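Local coordinates for protein esterase (Pelagibacterium halotolerans, PDB 5DWD) that probably acts as a carboxylesterase, hydrolysing carboxylic ester bonds as a member of the alpha/beta-hydrolase superfamily, at residues G164-I176 / G197-I210. Residues are numbered along the deposited sequence; the frame is centred on the assembly and turned at random.
Sequences GLIVAPEKLEAEI and GSETALPKLIDLGI
Ser198 OG is held to the Gly164 end of the facing loop through a shared water, which lies 2.7 Å from Ser198 OG and accepts from Gly164 N; the same hydroxyl is hydrogen-bonded to His186 of strand 182-187. A second water repeats the device, taking the N-H of Ile166 and donating to Gly197 O at 2.8 Å. Two backbone polar groups are thus joined without direct contact, while Leu165 CB rests 3.8 Å from Gly197 CA. Gly197 has no side chain, and the backbones can therefore come this close; a beta carbon would point at Gly164 O.

Beyond the waters the contact becomes apolar. Ile166 drives CD1 end-on into helix 197-207, 3.8 Å from Ala201 CB and equally near Leu205 CD2, with the CB of Lys204 alongside. Leu208 covers the next turn: with CG beside the backbone N (chi1 -67°) and chi2 extended, its methyls reach out to two partners, CD1 meeting Leu172 CD2 at 3.6 Å and CD2 packing on Glu173 CG. Ile176 CD1 closes the row against Ile210 CD1. The axes of helices 169-175 and 197-207 run nearly parallel, 20° apart but separated by 11.2 Å; Leu172, with Leu205 and Leu208, fills the gap, and Ile166 and Ile176 pack from flanking loop residues.

At the exposed margin Lys204, bent at chi2 (57°), passes CE by Pro169 O and brings NZ to Glu173 OE1 in a weak, 3.5 Å salt bridge. Shortening this side chain to an alanine is likely to leave the Glu173 carboxylate without this charged mate and Pro169 O without its methylene cover. In this alpha/beta-hydrolase fold, whose helix 197-207 also packs on strands 182-187 and 212-217, the chemistry implies cohesion chiefly from apolar packing, with water-mediated bonds fixing the Gly164 end and a weak ion pair bordering the exposed side.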
ATOM      1  N   GLY B 164      -6.195 -19.985  -2.698  1.00 15.45           N
ATOM      2  CA  GLY B 164      -5.634 -19.625  -3.948  1.00 15.78           C
ATOM      3  C   GLY B 164      -4.135 -19.759  -3.956  1.00 18.05           C
ATOM      4  O   GLY B 164      -3.549 -20.542  -3.219  1.00 16.67           O
ATOM      5  N   LEU B 165      -3.502 -19.040  -4.887  1.00 15.93           N
ATOM      6  CA  LEU B 165      -2.056 -19.027  -5.084  1.00 18.35           C
ATOM      7  C   LEU B 165      -1.780 -17.873  -6.066  1.00 18.25           C
ATOM      8  O   LEU B 165      -2.692 -17.314  -6.607  1.00 15.96           O
ATOM      9  CB  LEU B 165      -1.556 -20.377  -5.619  1.00 17.95           C
ATOM     10  CG  LEU B 165      -2.278 -20.988  -6.810  1.00 18.70           C
ATOM     11  CD1 LEU B 165      -1.950 -20.313  -8.146  1.00 19.97           C
ATOM     12  CD2 LEU B 165      -1.956 -22.474  -6.914  1.00 24.99           C
ATOM     13  N   ILE B 166      -0.488 -17.605  -6.293  1.00 17.25           N
ATOM     14  CA  ILE B 166      -0.012 -16.621  -7.263  1.00 16.70           C
ATOM     15  C   ILE B 166       0.211 -17.323  -8.569  1.00 17.42           C
ATOM     16  O   ILE B 166       1.086 -18.226  -8.632  1.00 18.54           O
ATOM     17  CB  ILE B 166       1.232 -15.898  -6.828  1.00 18.91           C
ATOM     18  CG1 ILE B 166       1.001 -15.084  -5.596  1.00 17.90           C
ATOM     19  CG2 ILE B 166       1.654 -14.917  -7.910  1.00 20.70           C
ATOM     20  CD1 ILE B 166       2.284 -14.581  -4.918  1.00 19.82           C
ATOM     21  N   VAL B 167      -0.575 -16.978  -9.590  1.00 16.73           N
ATOM     22  CA  VAL B 167      -0.339 -17.476 -10.948  1.00 18.86           C
ATOM     23  C   VAL B 167       0.766 -16.552 -11.541  1.00 21.52           C
ATOM     24  O   VAL B 167       0.645 -15.337 -11.541  1.00 24.29           O
ATOM     25  CB  VAL B 167      -1.607 -17.391 -11.840  1.00 20.46           C
ATOM     26  CG1 VAL B 167      -1.315 -17.733 -13.319  1.00 22.12           C
ATOM     27  CG2 VAL B 167      -2.669 -18.340 -11.300  1.00 21.92           C
ATOM     28  N   ALA B 168       1.819 -17.164 -12.053  1.00 24.57           N
ATOM     29  CA  ALA B 168       2.896 -16.419 -12.761  1.00 23.68           C
ATOM     30  C   ALA B 168       3.670 -15.421 -11.848  1.00 23.33           C
ATOM     31  O   ALA B 168       3.708 -14.249 -12.101  1.00 23.12           O
ATOM     32  CB  ALA B 168       2.294 -15.698 -13.981  1.00 24.54           C
ATOM     33  N   PRO B 169       4.256 -15.924 -10.788  1.00 23.17           N
ATOM     34  CA  PRO B 169       4.993 -15.095  -9.823  1.00 24.58           C
ATOM     35  C   PRO B 169       6.176 -14.317 -10.449  1.00 26.58           C
ATOM     36  O   PRO B 169       6.387 -13.165 -10.121  1.00 26.33           O
ATOM     37  CB  PRO B 169       5.399 -16.086  -8.750  1.00 26.36           C
ATOM     38  CG  PRO B 169       5.415 -17.367  -9.457  1.00 26.75           C
ATOM     39  CD  PRO B 169       4.322 -17.359 -10.442  1.00 24.62           C
ATOM     40  N   GLU B 170       6.866 -14.884 -11.419  1.00 31.89           N
ATOM     41  CA  GLU B 170       7.858 -14.058 -12.198  1.00 32.76           C
ATOM     42  C   GLU B 170       7.231 -12.895 -13.026  1.00 30.91           C
ATOM     43  O   GLU B 170       7.745 -11.763 -13.032  1.00 33.66           O
ATOM     44  CB  GLU B 170       8.769 -14.974 -13.077  1.00 35.95           C
ATOM     45  N   LYS B 171       6.102 -13.107 -13.656  1.00 28.47           N
ATOM     46  CA  LYS B 171       5.406 -12.031 -14.329  1.00 30.50           C
ATOM     47  C   LYS B 171       4.976 -10.947 -13.327  1.00 33.33           C
ATOM     48  O   LYS B 171       5.019  -9.746 -13.643  1.00 31.82           O
ATOM     49  CB  LYS B 171       4.205 -12.602 -15.101  1.00 35.59           C
ATOM     50  CG  LYS B 171       3.880 -11.853 -16.359  1.00 42.74           C
ATOM     51  CD  LYS B 171       2.494 -12.158 -16.915  1.00 48.19           C
ATOM     52  CE  LYS B 171       2.507 -13.468 -17.660  1.00 53.84           C
ATOM     53  NZ  LYS B 171       2.938 -13.327 -19.084  1.00 60.71           N
ATOM     54  N   LEU B 172       4.593 -11.373 -12.108  1.00 30.61           N
ATOM     55  CA  LEU B 172       4.045 -10.416 -11.111  1.00 31.87           C
ATOM     56  C   LEU B 172       5.111  -9.411 -10.673  1.00 27.88           C
ATOM     57  O   LEU B 172       4.883  -8.207 -10.518  1.00 31.37           O
ATOM     58  CB  LEU B 172       3.558 -11.172  -9.858  1.00 27.68           C
ATOM     59  CG  LEU B 172       2.928 -10.297  -8.792  1.00 26.41           C
ATOM     60  CD1 LEU B 172       1.700  -9.550  -9.303  1.00 27.00           C
ATOM     61  CD2 LEU B 172       2.591 -11.185  -7.574  1.00 26.53           C
ATOM     62  N   GLU B 173       6.291  -9.915 -10.439  1.00 32.37           N
ATOM     63  CA  GLU B 173       7.457  -9.048 -10.190  1.00 35.20           C
ATOM     64  C   GLU B 173       7.585  -7.831 -11.148  1.00 33.13           C
ATOM     65  O   GLU B 173       7.783  -6.714 -10.707  1.00 33.78           O
ATOM     66  CB  GLU B 173       8.730  -9.920 -10.234  1.00 46.32           C
ATOM     67  CG  GLU B 173       9.781  -9.483  -9.209  1.00 53.67           C
ATOM     68  CD  GLU B 173      11.010 -10.383  -9.185  1.00 58.10           C
ATOM     69  OE1 GLU B 173      10.980 -11.464  -9.817  1.00 61.44           O
ATOM     70  OE2 GLU B 173      12.008  -9.996  -8.531  1.00 60.94           O
ATOM     71  N   ALA B 174       7.364  -8.061 -12.439  1.00 35.68           N
ATOM     72  CA  ALA B 174       7.488  -7.061 -13.468  1.00 37.79           C
ATOM     73  C   ALA B 174       6.223  -6.274 -13.668  1.00 35.11           C
ATOM     74  O   ALA B 174       6.267  -5.181 -14.187  1.00 35.45           O
ATOM     75  CB  ALA B 174       7.882  -7.720 -14.787  1.00 39.99           C
ATOM     76  N   GLU B 175       5.073  -6.816 -13.263  1.00 30.44           N
ATOM     77  CA  GLU B 175       3.798  -6.219 -13.620  1.00 27.78           C
ATOM     78  C   GLU B 175       3.021  -5.628 -12.461  1.00 23.66           C
ATOM     79  O   GLU B 175       2.024  -4.962 -12.696  1.00 25.38           O
ATOM     80  CB  GLU B 175       2.928  -7.247 -14.324  1.00 30.26           C
ATOM     81  CG  GLU B 175       3.541  -7.702 -15.653  1.00 33.91           C
ATOM     82  CD  GLU B 175       2.722  -8.670 -16.485  1.00 35.86           C
ATOM     83  OE1 GLU B 175       1.661  -9.180 -16.062  1.00 34.93           O
ATOM     84  OE2 GLU B 175       3.203  -8.984 -17.597  1.00 35.58           O
ATOM     85  N   ILE B 176       3.480  -5.859 -11.248  1.00 23.87           N
ATOM     86  CA  ILE B 176       2.748  -5.369 -10.086  1.00 24.25           C
ATOM     87  C   ILE B 176       2.606  -3.861 -10.210  1.00 26.41           C
ATOM     88  O   ILE B 176       3.596  -3.189 -10.534  1.00 27.12           O
ATOM     89  CB  ILE B 176       3.377  -5.815  -8.771  1.00 24.43           C
ATOM     90  CG1 ILE B 176       2.526  -5.333  -7.625  1.00 21.32           C
ATOM     91  CG2 ILE B 176       4.767  -5.232  -8.559  1.00 25.09           C
ATOM     92  CD1 ILE B 176       2.825  -6.057  -6.353  1.00 22.05           C
ATOM     93  N   GLY B 197       0.435 -23.402  -1.960  1.00 17.54           N
ATOM     94  CA  GLY B 197       0.075 -22.235  -2.786  1.00 18.75           C
ATOM     95  C   GLY B 197       0.138 -20.978  -1.973  1.00 17.50           C
ATOM     96  O   GLY B 197       0.679 -19.972  -2.409  1.00 19.91           O
ATOM     97  N   SER B 198      -0.533 -20.964  -0.838  1.00 16.14           N
ATOM     98  CA  SER B 198      -0.550 -19.699  -0.034  1.00 16.13           C
ATOM     99  C   SER B 198       0.722 -19.568   0.798  1.00 15.62           C
ATOM    100  O   SER B 198       1.170 -18.457   1.045  1.00 14.58           O
ATOM    101  CB  SER B 198      -1.770 -19.631   0.903  1.00 17.82           C
ATOM    102  OG  SER B 198      -2.956 -19.423   0.138  1.00 16.46           O
ATOM    103  N   GLU B 199       1.319 -20.686   1.231  1.00 15.93           N
ATOM    104  CA  GLU B 199       2.571 -20.589   1.980  1.00 18.73           C
ATOM    105  C   GLU B 199       3.713 -20.003   1.182  1.00 18.40           C
ATOM    106  O   GLU B 199       4.511 -19.245   1.768  1.00 21.38           O
ATOM    107  CB  GLU B 199       3.001 -21.971   2.529  1.00 19.07           C
ATOM    108  CG  GLU B 199       2.010 -22.535   3.538  1.00 22.08           C
ATOM    109  CD  GLU B 199       2.284 -24.007   3.852  1.00 21.51           C
ATOM    110  OE1 GLU B 199       2.593 -24.742   2.920  1.00 22.87           O
ATOM    111  OE2 GLU B 199       2.149 -24.389   5.023  1.00 28.73           O
ATOM    112  N   THR B 200       3.826 -20.308  -0.085  1.00 18.15           N
ATOM    113  CA  THR B 200       4.872 -19.723  -0.945  1.00 18.80           C
ATOM    114  C   THR B 200       4.500 -18.311  -1.379  1.00 21.60           C
ATOM    115  O   THR B 200       5.378 -17.462  -1.615  1.00 23.20           O
ATOM    116  CB  THR B 200       5.188 -20.563  -2.152  1.00 21.45           C
ATOM    117  OG1 THR B 200       4.070 -20.766  -2.999  1.00 23.43           O
ATOM    118  CG2 THR B 200       5.704 -21.916  -1.701  1.00 23.91           C
ATOM    119  N   ALA B 201       3.181 -18.068  -1.466  1.00 18.60           N
ATOM    120  CA  ALA B 201       2.678 -16.720  -1.818  1.00 18.12           C
ATOM    121  C   ALA B 201       3.121 -15.662  -0.840  1.00 18.37           C
ATOM    122  O   ALA B 201       3.440 -14.537  -1.269  1.00 18.01           O
ATOM    123  CB  ALA B 201       1.161 -16.676  -1.968  1.00 18.97           C
ATOM    124  N   LEU B 202       3.043 -15.983   0.455  1.00 17.85           N
ATOM    125  CA  LEU B 202       3.222 -15.020   1.519  1.00 18.55           C
ATOM    126  C   LEU B 202       4.599 -14.331   1.403  1.00 20.42           C
ATOM    127  O   LEU B 202       4.720 -13.099   1.294  1.00 19.74           O
ATOM    128  CB  LEU B 202       3.034 -15.682   2.894  1.00 18.92           C
ATOM    129  CG  LEU B 202       3.437 -14.816   4.084  1.00 20.62           C
ATOM    130  CD1 LEU B 202       2.437 -13.675   4.204  1.00 21.58           C
ATOM    131  CD2 LEU B 202       3.505 -15.609   5.353  1.00 25.43           C
ATOM    132  N   PRO B 203       5.680 -15.099   1.406  1.00 18.87           N
ATOM    133  CA  PRO B 203       6.967 -14.380   1.256  1.00 18.68           C
ATOM    134  C   PRO B 203       7.212 -13.636  -0.089  1.00 19.76           C
ATOM    135  O   PRO B 203       7.915 -12.624  -0.059  1.00 22.62           O
ATOM    136  CB  PRO B 203       8.028 -15.464   1.519  1.00 21.90           C
ATOM    137  CG  PRO B 203       7.282 -16.722   1.173  1.00 20.67           C
ATOM    138  CD  PRO B 203       5.884 -16.530   1.664  1.00 21.66           C
ATOM    139  N   LYS B 204       6.692 -14.104  -1.197  1.00 17.46           N
ATOM    140  CA  LYS B 204       6.758 -13.434  -2.442  1.00 21.03           C
ATOM    141  C   LYS B 204       6.098 -12.090  -2.341  1.00 20.42           C
ATOM    142  O   LYS B 204       6.661 -11.070  -2.780  1.00 21.32           O
ATOM    143  CB  LYS B 204       6.065 -14.241  -3.513  1.00 23.70           C
ATOM    144  CG  LYS B 204       6.266 -13.705  -4.911  1.00 27.93           C
ATOM    145  CD  LYS B 204       7.717 -13.566  -5.343  1.00 36.46           C
ATOM    146  CE  LYS B 204       7.823 -12.684  -6.587  1.00 43.42           C
ATOM    147  NZ  LYS B 204       9.145 -12.933  -7.238  1.00 47.35           N
ATOM    148  N   LEU B 205       4.883 -12.083  -1.774  1.00 18.04           N
ATOM    149  CA  LEU B 205       4.146 -10.798  -1.620  1.00 19.53           C
ATOM    150  C   LEU B 205       4.881  -9.842  -0.683  1.00 21.06           C
ATOM    151  O   LEU B 205       4.999  -8.638  -0.982  1.00 21.21           O
ATOM    152  CB  LEU B 205       2.752 -11.039  -1.097  1.00 19.76           C
ATOM    153  CG  LEU B 205       1.879 -11.843  -2.083  1.00 20.17           C
ATOM    154  CD1 LEU B 205       0.548 -12.051  -1.398  1.00 19.34           C
ATOM    155  CD2 LEU B 205       1.631 -11.128  -3.424  1.00 22.26           C
ATOM    156  N   ILE B 206       5.465 -10.372   0.399  1.00 18.99           N
ATOM    157  CA  ILE B 206       6.210  -9.508   1.288  1.00 23.12           C
ATOM    158  C   ILE B 206       7.431  -8.915   0.568  1.00 23.31           C
ATOM    159  O   ILE B 206       7.781  -7.699   0.768  1.00 22.90           O
ATOM    160  CB  ILE B 206       6.567 -10.258   2.580  1.00 22.07           C
ATOM    161  CG1 ILE B 206       5.339 -10.476   3.446  1.00 21.82           C
ATOM    162  CG2 ILE B 206       7.637  -9.494   3.386  1.00 25.68           C
ATOM    163  CD1 ILE B 206       5.539 -11.483   4.560  1.00 26.15           C
ATOM    164  N   ASP B 207       8.092  -9.716  -0.246  1.00 20.67           N
ATOM    165  CA  ASP B 207       9.270  -9.279  -0.999  1.00 23.17           C
ATOM    166  C   ASP B 207       8.947  -8.189  -2.011  1.00 26.74           C
ATOM    167  O   ASP B 207       9.783  -7.322  -2.299  1.00 26.98           O
ATOM    168  CB  ASP B 207       9.969 -10.416  -1.700  1.00 28.44           C
ATOM    169  CG  ASP B 207      10.911 -11.187  -0.748  1.00 39.95           C
ATOM    170  OD1 ASP B 207      11.223 -10.695   0.374  1.00 47.38           O
ATOM    171  OD2 ASP B 207      11.373 -12.290  -1.106  1.00 49.43           O
ATOM    172  N   LEU B 208       7.719  -8.211  -2.516  1.00 22.13           N
ATOM    173  CA  LEU B 208       7.253  -7.208  -3.437  1.00 22.30           C
ATOM    174  C   LEU B 208       6.817  -5.954  -2.720  1.00 21.66           C
ATOM    175  O   LEU B 208       6.453  -4.957  -3.389  1.00 23.10           O
ATOM    176  CB  LEU B 208       6.079  -7.760  -4.316  1.00 23.53           C
ATOM    177  CG  LEU B 208       6.519  -8.867  -5.274  1.00 26.34           C
ATOM    178  CD1 LEU B 208       5.333  -9.537  -6.014  1.00 30.16           C
ATOM    179  CD2 LEU B 208       7.591  -8.382  -6.238  1.00 29.05           C
ATOM    180  N   GLY B 209       6.778  -5.981  -1.399  1.00 22.40           N
ATOM    181  CA  GLY B 209       6.389  -4.802  -0.613  1.00 23.25           C
ATOM    182  C   GLY B 209       4.963  -4.722  -0.168  1.00 24.43           C
ATOM    183  O   GLY B 209       4.500  -3.682   0.315  1.00 23.82           O
ATOM    184  N   ILE B 210       4.227  -5.831  -0.325  1.00 21.57           N
ATOM    185  CA  ILE B 210       2.904  -5.918   0.200  1.00 21.11           C
ATOM    186  C   ILE B 210       2.877  -6.239   1.649  1.00 21.61           C
ATOM    187  O   ILE B 210       3.691  -7.076   2.176  1.00 23.52           O
ATOM    188  CB  ILE B 210       2.130  -6.992  -0.625  1.00 22.12           C
ATOM    189  CG1 ILE B 210       1.984  -6.478  -2.067  1.00 25.97           C
ATOM    190  CG2 ILE B 210       0.777  -7.253  -0.033  1.00 22.89           C
ATOM    191  CD1 ILE B 210       1.689  -7.554  -3.046  1.00 27.91           C
TER
HETATM  192  O   HOH W   1      -4.920 -17.952  -1.037  1.00 16.07           O
HETATM  193  O   HOH W   2       1.632 -19.022  -4.838  1.00 21.10           O